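Local coordinates for receptor-type adenylate cyclase GRESAG 4.1 (Trypanosoma brucei, PDB 1FX2), which catalyses, through this class III cyclase domain, the magnesium-dependent conversion of ATP to cyclic AMP and diphosphate, and could be a receptor for an unknown ligand, at residues K53-K58 / K152-Y157; R4-P9 / A67-F72; E80-F85 / L216-S221; T14-D19 / V134-H139. All blocks are in the same frame, centred on the assembly; numbering follows the deposited sequence.

Contact 1 of 4, residues K53-K58 / K152-Y157; sequences KCYEVK and KGYDYY
Y55, V57 and K58, on an outermost strand of the class III cyclase sheet within this chain, meet Y154, D155 and Y156 of the short two-stranded antiparallel sheet beside it. The strand axes are 7.2 Å apart at closest approach and cross at -68°, too far and too steep for a shared sheet, so side chains and water carry the contact. Y55 reaches across with CG anti to its backbone N (chi1 179°), and its OH accepts the Y154 N-H at 2.8 Å in a nearly straight bond (166° at the hydrogen). The K58 chain, bent at chi2 and chi3, delivers NZ to the syn lone pair of D155 OD2, a salt bridge of 2.7 Å. V57 splits its branches: CG1 lies 3.4 Å from D155 OD1, whereas CG2 packs on Y156 CE1 at 3.8 Å. Further out, a water lies within hydrogen-bonding distance of V57 O and Y154 O. The Y55 OH also hydrogen-bonds N2 OD1, so two partners hold it, and the Y156 hydroxyl is hydrogen-bonded to P6 O. V57 and K58 both face M65 in a classic beta bulge. D155 OD1 accepts Y156 N at 2.8 Å on its anti side.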
# COMPACT_ATOMS: atom_id res chain seq x y z
N LYS A 53 -1.02 14.81 -22.44
CA LYS A 53 -0.82 16.22 -22.00
C LYS A 53 0.08 16.36 -20.80
O LYS A 53 -0.14 17.18 -19.91
CB LYS A 53 -2.18 16.92 -21.72
CG LYS A 53 -3.05 16.84 -23.00
CD LYS A 53 -4.42 17.50 -22.80
CE LYS A 53 -5.16 17.63 -24.14
NZ LYS A 53 -6.22 16.60 -24.26
N CYS A 54 1.06 15.44 -20.73
CA CYS A 54 2.08 15.50 -19.68
C CYS A 54 3.27 16.34 -20.13
O CYS A 54 3.26 16.88 -21.29
CB CYS A 54 2.51 14.04 -19.32
SG CYS A 54 1.24 13.06 -18.52
N TYR A 55 4.33 16.40 -19.33
CA TYR A 55 5.45 17.26 -19.64
C TYR A 55 6.74 16.50 -19.44
O TYR A 55 7.00 15.94 -18.37
CB TYR A 55 5.41 18.45 -18.63
CG TYR A 55 6.54 19.44 -18.77
CD1 TYR A 55 6.57 20.30 -19.86
CD2 TYR A 55 7.54 19.52 -17.81
CE1 TYR A 55 7.58 21.26 -19.97
CE2 TYR A 55 8.59 20.47 -17.92
CZ TYR A 55 8.57 21.32 -19.02
OH TYR A 55 9.59 22.25 -19.11
N GLU A 56 7.57 16.48 -20.47
CA GLU A 56 8.86 15.83 -20.33
C GLU A 56 9.76 16.75 -19.56
O GLU A 56 10.14 17.84 -20.10
CB GLU A 56 9.44 15.53 -21.74
CG GLU A 56 10.80 14.77 -21.70
CD GLU A 56 11.29 14.44 -23.11
OE1 GLU A 56 10.46 14.26 -24.00
OE2 GLU A 56 12.53 14.43 -23.22
N VAL A 57 10.25 16.34 -18.37
CA VAL A 57 11.13 17.20 -17.59
C VAL A 57 12.53 17.03 -18.16
O VAL A 57 13.23 18.05 -18.43
CB VAL A 57 11.10 16.79 -16.10
CG1 VAL A 57 12.06 17.68 -15.29
CG2 VAL A 57 9.64 16.82 -15.62
N LYS A 58 13.01 15.77 -18.22
CA LYS A 58 14.31 15.51 -18.80
C LYS A 58 14.50 14.04 -19.11
O LYS A 58 13.74 13.20 -18.65
CB LYS A 58 15.40 15.92 -17.86
CG LYS A 58 15.40 15.32 -16.47
CD LYS A 58 15.50 16.44 -15.46
CE LYS A 58 16.52 16.17 -14.38
NZ LYS A 58 16.86 17.46 -13.69
N LYS A 152 15.09 26.82 -20.21
CA LYS A 152 13.78 27.49 -20.38
C LYS A 152 12.65 26.48 -20.07
O LYS A 152 11.52 26.59 -20.53
CB LYS A 152 13.61 28.17 -21.76
CG LYS A 152 13.14 27.27 -22.91
CD LYS A 152 13.23 27.97 -24.30
CE LYS A 152 12.77 27.01 -25.43
NZ LYS A 152 12.64 27.67 -26.78
N GLY A 153 13.01 25.46 -19.31
CA GLY A 153 12.01 24.46 -18.94
C GLY A 153 11.80 24.43 -17.45
O GLY A 153 12.45 25.14 -16.68
N TYR A 154 10.84 23.62 -17.01
CA TYR A 154 10.63 23.48 -15.60
C TYR A 154 11.20 22.20 -15.00
O TYR A 154 11.29 21.22 -15.68
CB TYR A 154 9.13 23.50 -15.24
CG TYR A 154 8.51 24.84 -15.41
CD1 TYR A 154 8.14 25.28 -16.68
CD2 TYR A 154 8.28 25.64 -14.31
CE1 TYR A 154 7.56 26.54 -16.86
CE2 TYR A 154 7.70 26.91 -14.47
CZ TYR A 154 7.36 27.32 -15.75
OH TYR A 154 6.77 28.55 -15.94
N ASP A 155 11.63 22.27 -13.77
CA ASP A 155 12.17 21.13 -13.04
C ASP A 155 11.57 21.05 -11.66
O ASP A 155 10.97 22.01 -11.13
CB ASP A 155 13.68 21.20 -12.96
CG ASP A 155 14.35 19.77 -12.96
OD1 ASP A 155 13.76 18.70 -12.56
OD2 ASP A 155 15.53 19.76 -13.37
N TYR A 156 11.76 19.89 -11.04
CA TYR A 156 11.13 19.57 -9.77
C TYR A 156 12.09 18.99 -8.83
O TYR A 156 12.77 18.04 -9.20
CB TYR A 156 9.93 18.62 -10.04
CG TYR A 156 8.98 19.19 -11.10
CD1 TYR A 156 9.24 19.09 -12.49
CD2 TYR A 156 7.89 19.96 -10.72
CE1 TYR A 156 8.48 19.74 -13.44
CE2 TYR A 156 7.12 20.60 -11.63
CZ TYR A 156 7.40 20.53 -13.03
OH TYR A 156 6.70 21.21 -13.95
N TYR A 157 12.07 19.49 -7.59
CA TYR A 157 13.01 19.10 -6.55
C TYR A 157 12.42 18.69 -5.25
O TYR A 157 11.32 19.06 -4.88
CB TYR A 157 13.94 20.32 -6.27
CG TYR A 157 14.68 20.77 -7.50
CD1 TYR A 157 14.24 21.84 -8.27
CD2 TYR A 157 15.83 20.10 -7.91
CE1 TYR A 157 14.94 22.24 -9.42
CE2 TYR A 157 16.55 20.49 -9.05
CZ TYR A 157 16.10 21.56 -9.79
OH TYR A 157 16.86 21.99 -10.85
O HOH W 1 12.75 20.67 -17.98
O HOH W 2 15.19 17.09 -10.81

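Contact 2 of 4, residues R4-P9 / A67-F72; sequences RAPKEP and ASKSPF
P6 sets its ring against the end of strand 63-68, and the tight half of this contact is built on that ring. P6 CD lies 3.7 Å from A67 CB, and P6 CG sits 3.6 Å from S68 C, over the backbone where the strand gives way to the turn before helix 71-87. Next to that peptide, K69 CG comes within 3.9 Å of P6 CG, so the ring is gripped by a methyl, a peptide and the root of a lysine chain. A67, P6 and A5 are buried, with V13 and Y156 packing nearby; the N-terminal loop thus closes over this edge of the cyclase fold.

The outer half is looser and wetter. K69 has CG anti to its carbonyl carbon (chi1 -68°) and runs extended beyond it, which lays the methylenes along the loop backbone and brings CE to 3.4 Å from A5 O. One water accepts from K69 N and lies beside R4 O, linking the two backbones. Farther out, K7 NZ and K69 NZ stand 4.3 Å apart, both donating to a second water. K7 NZ also donates to A5 O at 2.7 Å, in the carbonyl plane and on a lone pair, and hydrogen-bonds N2 O; K69 NZ hydrogen-bonds N3 O. Two like charges this close would be expected to repel. Carbonyls of the N-terminal loop satisfy the ammonium groups and probably offset that cost, while apolar packing and bridging waters hold the contact itself.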
# COMPACT_ATOMS: atom_id res chain seq x y z
N ARG A 4 2.06 22.57 -20.45
CA ARG A 4 1.67 21.35 -19.73
C ARG A 4 2.47 21.11 -18.48
O ARG A 4 2.11 20.22 -17.66
CB ARG A 4 1.79 20.15 -20.67
CG ARG A 4 0.69 20.20 -21.73
CD ARG A 4 1.08 19.38 -22.95
NE ARG A 4 0.14 19.65 -24.04
CZ ARG A 4 0.09 18.96 -25.18
NH1 ARG A 4 0.93 17.96 -25.38
NH2 ARG A 4 -0.78 19.29 -26.13
N ALA A 5 3.50 21.90 -18.23
CA ALA A 5 4.30 21.76 -17.02
C ALA A 5 3.56 22.17 -15.77
O ALA A 5 2.93 23.24 -15.75
CB ALA A 5 5.58 22.60 -17.09
N PRO A 6 3.51 21.30 -14.75
CA PRO A 6 2.86 21.67 -13.46
C PRO A 6 3.68 22.88 -12.94
O PRO A 6 4.95 22.86 -12.89
CB PRO A 6 3.14 20.45 -12.58
CG PRO A 6 3.06 19.32 -13.62
CD PRO A 6 3.87 19.84 -14.81
N LYS A 7 2.98 24.00 -12.64
CA LYS A 7 3.68 25.21 -12.17
C LYS A 7 3.21 25.78 -10.86
O LYS A 7 3.85 26.67 -10.31
CB LYS A 7 3.53 26.34 -13.21
CG LYS A 7 3.95 25.97 -14.57
CD LYS A 7 3.42 27.09 -15.53
CE LYS A 7 3.69 26.60 -16.88
NZ LYS A 7 2.65 25.56 -17.16
N GLU A 8 2.06 25.33 -10.38
CA GLU A 8 1.49 25.92 -9.14
C GLU A 8 2.04 25.15 -7.96
O GLU A 8 1.75 23.96 -7.80
CB GLU A 8 -0.02 25.84 -9.25
CG GLU A 8 -0.74 26.19 -7.90
CD GLU A 8 -0.23 27.49 -7.24
OE1 GLU A 8 -0.04 28.49 -7.94
OE2 GLU A 8 0.01 27.42 -6.02
N PRO A 9 2.82 25.79 -7.05
CA PRO A 9 3.41 25.08 -5.91
C PRO A 9 2.46 24.38 -4.97
O PRO A 9 2.85 23.43 -4.30
CB PRO A 9 4.28 26.16 -5.20
CG PRO A 9 3.77 27.39 -5.70
CD PRO A 9 3.22 27.24 -7.10
N ALA A 67 6.40 14.86 -15.84
CA ALA A 67 5.51 15.45 -14.81
C ALA A 67 4.10 15.58 -15.37
O ALA A 67 3.90 15.73 -16.56
CB ALA A 67 6.03 16.86 -14.39
N SER A 68 3.12 15.50 -14.51
CA SER A 68 1.72 15.62 -14.98
C SER A 68 0.90 16.43 -13.95
O SER A 68 1.07 16.25 -12.75
CB SER A 68 1.08 14.24 -15.02
OG SER A 68 -0.27 14.36 -15.45
N LYS A 69 0.07 17.35 -14.46
CA LYS A 69 -0.89 18.08 -13.57
C LYS A 69 -2.02 17.17 -13.12
O LYS A 69 -2.68 17.46 -12.16
CB LYS A 69 -1.50 19.23 -14.38
CG LYS A 69 -0.55 20.27 -14.70
CD LYS A 69 -1.30 21.33 -15.57
CE LYS A 69 -0.36 22.38 -16.03
NZ LYS A 69 -1.11 23.47 -16.76
N SER A 70 -2.17 16.00 -13.75
CA SER A 70 -3.26 15.07 -13.46
C SER A 70 -2.71 13.71 -13.04
O SER A 70 -2.00 13.08 -13.80
CB SER A 70 -4.07 14.85 -14.79
OG SER A 70 -4.89 13.72 -14.69
N PRO A 71 -3.10 13.19 -11.91
CA PRO A 71 -2.61 11.88 -11.51
C PRO A 71 -3.15 10.81 -12.46
O PRO A 71 -2.41 9.88 -12.84
CB PRO A 71 -3.19 11.70 -10.11
CG PRO A 71 -3.38 13.12 -9.62
CD PRO A 71 -3.83 13.87 -10.80
N PHE A 72 -4.41 10.89 -12.91
CA PHE A 72 -4.97 9.82 -13.78
C PHE A 72 -4.27 9.85 -15.15
O PHE A 72 -4.03 8.77 -15.71
CB PHE A 72 -6.51 9.97 -13.94
CG PHE A 72 -7.19 8.78 -14.59
CD1 PHE A 72 -7.07 7.53 -14.03
CD2 PHE A 72 -7.94 8.95 -15.75
CE1 PHE A 72 -7.75 6.44 -14.63
CE2 PHE A 72 -8.60 7.84 -16.32
CZ PHE A 72 -8.48 6.66 -15.74
O HOH W 3 0.54 17.96 -17.21
O HOH W 4 0.01 26.25 -16.66

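Contact 3 of 4, residues E80-F85 / L216-S221; sequences ELQLCF and LNTVPS
Q82 and L83, on one turn of helix 71-87, face T218 and V219 in the loop that follows strand 211-216, with CA atoms 6.6 Å apart for Q82-T218 and 6.2 Å for L83-V219. Backbone bonds from C84 N to E80 O and from F85 N to L81 O confirm that the helix is regular here. The contact is small, 190 Å² in all, and rests on two pairs. T218 holds OG1 between its backbone N and carbonyl carbon (chi1 62°), which turns the hydroxyl oxygen onto the aliphatic part of Q82: OG1 is 3.3 Å from Q82 CB and 3.5 Å from Q82 CG. Alongside, L83 and V219 lie antiparallel to one another, with L83 CD2 3.9 Å from V219 CG2. In Q82 the bend at chi2 (-66°) carries the amide off the loop. There NE2 donates to V134 O and OE1 is hydrogen-bonded to R222 NH1, so both ends of the amide are engaged. F85, a turn farther on, presents one ring face to L81 CD2. Q82, whose O is hydrogen-bonded to the ligand, and F85 form part of the wall of a pocket that here holds dithiothreitol, probably from the crystallisation liquor.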
# COMPACT_ATOMS: atom_id res chain seq x y z
N GLU A 80 -0.39 2.77 -20.97
CA GLU A 80 -0.22 2.72 -22.45
C GLU A 80 1.21 2.53 -22.90
O GLU A 80 1.54 2.06 -24.00
CB GLU A 80 -0.82 3.99 -23.12
CG GLU A 80 -2.31 4.04 -23.06
CD GLU A 80 -3.01 2.81 -23.60
OE1 GLU A 80 -2.53 2.25 -24.63
OE2 GLU A 80 -4.06 2.38 -23.05
N LEU A 81 2.11 2.86 -22.02
CA LEU A 81 3.53 2.68 -22.34
C LEU A 81 3.71 1.13 -22.31
O LEU A 81 4.25 0.56 -23.29
CB LEU A 81 4.39 3.34 -21.25
CG LEU A 81 5.91 3.29 -21.53
CD1 LEU A 81 6.63 4.33 -20.63
CD2 LEU A 81 6.54 1.93 -21.12
N GLN A 82 3.27 0.42 -21.30
CA GLN A 82 3.48 -1.02 -21.27
C GLN A 82 2.80 -1.70 -22.44
O GLN A 82 3.39 -2.60 -23.07
CB GLN A 82 2.98 -1.62 -19.95
CG GLN A 82 3.74 -1.06 -18.67
CD GLN A 82 5.21 -1.49 -18.67
OE1 GLN A 82 5.60 -2.41 -19.41
NE2 GLN A 82 6.03 -0.74 -17.98
N LEU A 83 1.54 -1.29 -22.75
CA LEU A 83 0.80 -1.89 -23.85
C LEU A 83 1.41 -1.56 -25.23
O LEU A 83 1.62 -2.50 -26.01
CB LEU A 83 -0.66 -1.46 -23.78
CG LEU A 83 -1.35 -1.98 -22.51
CD1 LEU A 83 -2.66 -1.17 -22.31
CD2 LEU A 83 -1.71 -3.47 -22.66
N CYS A 84 1.75 -0.33 -25.56
CA CYS A 84 2.30 -0.15 -26.89
C CYS A 84 3.70 -0.74 -27.05
O CYS A 84 4.16 -1.06 -28.18
CB CYS A 84 2.27 1.27 -27.36
SG CYS A 84 3.24 2.35 -26.44
N PHE A 85 4.46 -0.79 -25.97
CA PHE A 85 5.73 -1.49 -26.14
C PHE A 85 5.49 -2.97 -26.41
O PHE A 85 6.21 -3.59 -27.25
CB PHE A 85 6.60 -1.33 -24.88
CG PHE A 85 7.43 -0.08 -24.88
CD1 PHE A 85 6.86 1.17 -25.01
CD2 PHE A 85 8.84 -0.18 -24.75
CE1 PHE A 85 7.65 2.35 -24.97
CE2 PHE A 85 9.62 0.99 -24.73
CZ PHE A 85 9.00 2.26 -24.84
N LEU A 216 0.47 -1.44 -10.60
CA LEU A 216 -0.61 -1.17 -11.59
C LEU A 216 -0.62 -2.28 -12.56
O LEU A 216 0.38 -2.46 -13.32
CB LEU A 216 -0.33 0.21 -12.28
CG LEU A 216 -1.30 0.54 -13.43
CD1 LEU A 216 -2.63 0.98 -12.76
CD2 LEU A 216 -0.76 1.77 -14.12
N ASN A 217 -1.75 -2.97 -12.73
CA ASN A 217 -1.76 -4.10 -13.63
C ASN A 217 -2.13 -3.50 -14.99
O ASN A 217 -3.17 -2.87 -15.13
CB ASN A 217 -2.77 -5.12 -13.09
CG ASN A 217 -2.32 -5.72 -11.76
OD1 ASN A 217 -3.07 -5.74 -10.71
ND2 ASN A 217 -1.11 -6.13 -11.72
N THR A 218 -1.27 -3.70 -15.98
CA THR A 218 -1.37 -3.09 -17.33
C THR A 218 -1.66 -4.24 -18.30
O THR A 218 -2.80 -4.45 -18.74
CB THR A 218 -0.06 -2.26 -17.70
OG1 THR A 218 1.10 -3.09 -17.74
CG2 THR A 218 0.20 -1.20 -16.62
N VAL A 219 -0.59 -4.92 -18.72
CA VAL A 219 -0.74 -6.13 -19.56
C VAL A 219 -1.37 -7.20 -18.67
O VAL A 219 -0.86 -7.69 -17.64
CB VAL A 219 0.58 -6.53 -20.02
CG1 VAL A 219 0.49 -7.86 -20.78
CG2 VAL A 219 1.10 -5.46 -20.90
N PRO A 220 -2.54 -7.65 -19.06
CA PRO A 220 -3.20 -8.64 -18.22
C PRO A 220 -2.42 -10.01 -18.02
O PRO A 220 -1.86 -10.50 -18.97
CB PRO A 220 -4.56 -8.86 -18.94
CG PRO A 220 -4.66 -7.66 -19.91
CD PRO A 220 -3.28 -7.35 -20.31
N SER A 221 -2.38 -10.55 -16.81
CA SER A 221 -1.70 -11.78 -16.40
C SER A 221 -0.15 -11.75 -16.36
O SER A 221 0.51 -12.76 -16.20
CB SER A 221 -2.06 -12.97 -17.26
OG SER A 221 -3.47 -12.95 -17.38

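Contact 4 of 4, residues T14-D19 / V134-H139; sequences TLIFTD and VRVGIH. With SO4 (sulfate ion), chain B.
D19 and R135 form the last hydrogen-bonded pair between 14-19 and 134-139, two antiparallel strands, and their side chains lean over each other on one face of the sheet. R135 has CG between its backbone N and carbonyl carbon (chi1 56°) and then runs extended to NE, which places the guanidinium beneath D19: D19 CB stands 3.3 Å above its plane, offset toward the rim. The carboxylate and guanidinium planes are only 26° apart, yet the charged atoms are not in salt-bridge contact. R135 instead pairs with E232 through NH2, whose place is less sure because it sits too close to another atom of the model, and with E168 through NE. Its NH1 donates at 3.0 Å to O3 of a sulfate ion, probably from the crystallisation liquor. D19, predicted to bind magnesium, has OD2 hydrogen-bonded to S63 OG and lies near D62, the other predicted ligand.

The opposite face is largely apolar. I16 and V136 lie side by side and point the same way, I16 CG2 to V136 CG1 at 3.6 Å; beside that face, at the strand end, T14 CG2 meets I138 CG2. Six backbone bonds join the strands, among them F17 N to G137 O at 3.0 Å. Strand 63-68 flanks one strand and strand 176-179 the other. Helix 71-87 packs on the side of T14 and V136, and helix 159-169 on that of L15, F17 and H139.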
# COMPACT_ATOMS: atom_id res chain seq x y z
N THR A 14 2.36 14.98 -10.14
CA THR A 14 2.53 13.52 -10.31
C THR A 14 3.77 13.32 -11.17
O THR A 14 3.88 13.97 -12.23
CB THR A 14 1.36 12.85 -10.91
OG1 THR A 14 0.24 13.01 -10.02
CG2 THR A 14 1.57 11.36 -11.05
N LEU A 15 4.78 12.61 -10.62
CA LEU A 15 6.02 12.34 -11.39
C LEU A 15 6.09 10.88 -11.76
O LEU A 15 5.72 10.01 -10.99
CB LEU A 15 7.26 12.68 -10.60
CG LEU A 15 7.32 14.17 -10.22
CD1 LEU A 15 8.46 14.43 -9.22
CD2 LEU A 15 7.47 15.03 -11.51
N ILE A 16 6.56 10.67 -12.99
CA ILE A 16 6.74 9.30 -13.53
C ILE A 16 8.20 9.21 -13.93
O ILE A 16 8.76 10.08 -14.60
CB ILE A 16 6.01 9.15 -14.83
CG1 ILE A 16 4.50 9.50 -14.70
CG2 ILE A 16 6.09 7.69 -15.28
CD1 ILE A 16 3.83 9.55 -16.09
N PHE A 17 8.89 8.17 -13.44
CA PHE A 17 10.25 7.85 -13.87
C PHE A 17 10.21 6.52 -14.56
O PHE A 17 9.46 5.63 -14.19
CB PHE A 17 11.24 7.74 -12.65
CG PHE A 17 11.64 9.07 -12.12
CD1 PHE A 17 10.81 9.76 -11.25
CD2 PHE A 17 12.82 9.65 -12.53
CE1 PHE A 17 11.15 11.05 -10.76
CE2 PHE A 17 13.17 10.95 -12.02
CZ PHE A 17 12.31 11.64 -11.13
N THR A 18 11.01 6.41 -15.63
CA THR A 18 11.08 5.16 -16.40
C THR A 18 12.52 4.84 -16.68
O THR A 18 13.40 5.72 -16.81
CB THR A 18 10.34 5.24 -17.76
OG1 THR A 18 11.12 6.02 -18.69
CG2 THR A 18 8.90 5.84 -17.64
N ASP A 19 12.77 3.52 -16.86
CA ASP A 19 14.10 3.03 -17.29
C ASP A 19 13.95 1.76 -18.00
O ASP A 19 13.02 0.92 -17.71
CB ASP A 19 15.08 2.68 -16.12
CG ASP A 19 15.82 3.86 -15.59
OD1 ASP A 19 15.38 4.52 -14.60
OD2 ASP A 19 16.88 4.17 -16.12
N VAL A 134 10.43 -2.06 -19.64
CA VAL A 134 10.64 -0.72 -19.02
C VAL A 134 9.98 -0.80 -17.63
O VAL A 134 8.86 -1.28 -17.47
CB VAL A 134 9.84 0.27 -19.85
CG1 VAL A 134 9.92 1.69 -19.21
CG2 VAL A 134 10.46 0.37 -21.25
N ARG A 135 10.80 -0.39 -16.64
CA ARG A 135 10.27 -0.25 -15.26
C ARG A 135 9.79 1.16 -15.07
O ARG A 135 10.34 2.11 -15.64
CB ARG A 135 11.35 -0.58 -14.20
CG ARG A 135 12.60 0.21 -14.33
CD ARG A 135 13.47 -0.04 -13.00
NE ARG A 135 14.71 0.69 -13.08
CZ ARG A 135 15.80 0.16 -13.59
NH1 ARG A 135 15.78 -1.12 -14.04
NH2 ARG A 135 16.93 0.89 -13.65
N VAL A 136 8.68 1.31 -14.30
CA VAL A 136 8.08 2.64 -14.12
C VAL A 136 7.69 2.83 -12.66
O VAL A 136 7.15 1.87 -12.02
CB VAL A 136 6.76 2.70 -14.97
CG1 VAL A 136 6.10 4.09 -14.88
CG2 VAL A 136 7.06 2.40 -16.48
N GLY A 137 7.95 4.05 -12.18
CA GLY A 137 7.47 4.39 -10.80
C GLY A 137 6.68 5.70 -10.90
O GLY A 137 7.08 6.63 -11.64
N ILE A 138 5.64 5.79 -10.07
CA ILE A 138 4.77 6.96 -10.08
C ILE A 138 4.50 7.41 -8.65
O ILE A 138 4.27 6.54 -7.77
CB ILE A 138 3.37 6.63 -10.70
CG1 ILE A 138 3.53 6.08 -12.12
CG2 ILE A 138 2.50 7.94 -10.75
CD1 ILE A 138 2.21 5.60 -12.69
N HIS A 139 4.69 8.71 -8.40
CA HIS A 139 4.34 9.20 -7.03
C HIS A 139 3.74 10.58 -7.25
O HIS A 139 4.01 11.27 -8.22
CB HIS A 139 5.64 9.31 -6.18
CG HIS A 139 5.45 9.97 -4.86
ND1 HIS A 139 4.52 9.56 -3.91
CD2 HIS A 139 6.08 11.07 -4.36
CE1 HIS A 139 4.60 10.39 -2.88
NE2 HIS A 139 5.53 11.30 -3.11
S SO4 B . 19.39 -2.12 -14.08
O1 SO4 B . 20.55 -2.84 -14.56
O2 SO4 B . 19.44 -0.68 -14.34
O3 SO4 B . 18.19 -2.72 -14.63
O4 SO4 B . 19.34 -2.33 -12.61

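Contacts 1, 2 and 4 trace the cyclase sheet from its edge to its core. Contacts 1 and 2, centres about 9 Å apart, touch through Y156 OH to P6 O (2.6 Å) and Y55 O to A67 N (2.8 Å). Contact 2 reaches contact 4 through S68 N to T14 O (2.8 Å), since strands 63-68 and 13-20 are neighbours. Contact 3 joins contact 4 from the helix side, where F85 CE2 packs 3.6 Å from V134 CG2; both border the dithiothreitol pocket. D19 of contact 4, with D62, makes the predicted magnesium site; the side chains of Q82 in contact 3 and K58 in contact 1 are about 10 Å and about 11 Å from that of D19. Contact 2 lies away from the annotated sites.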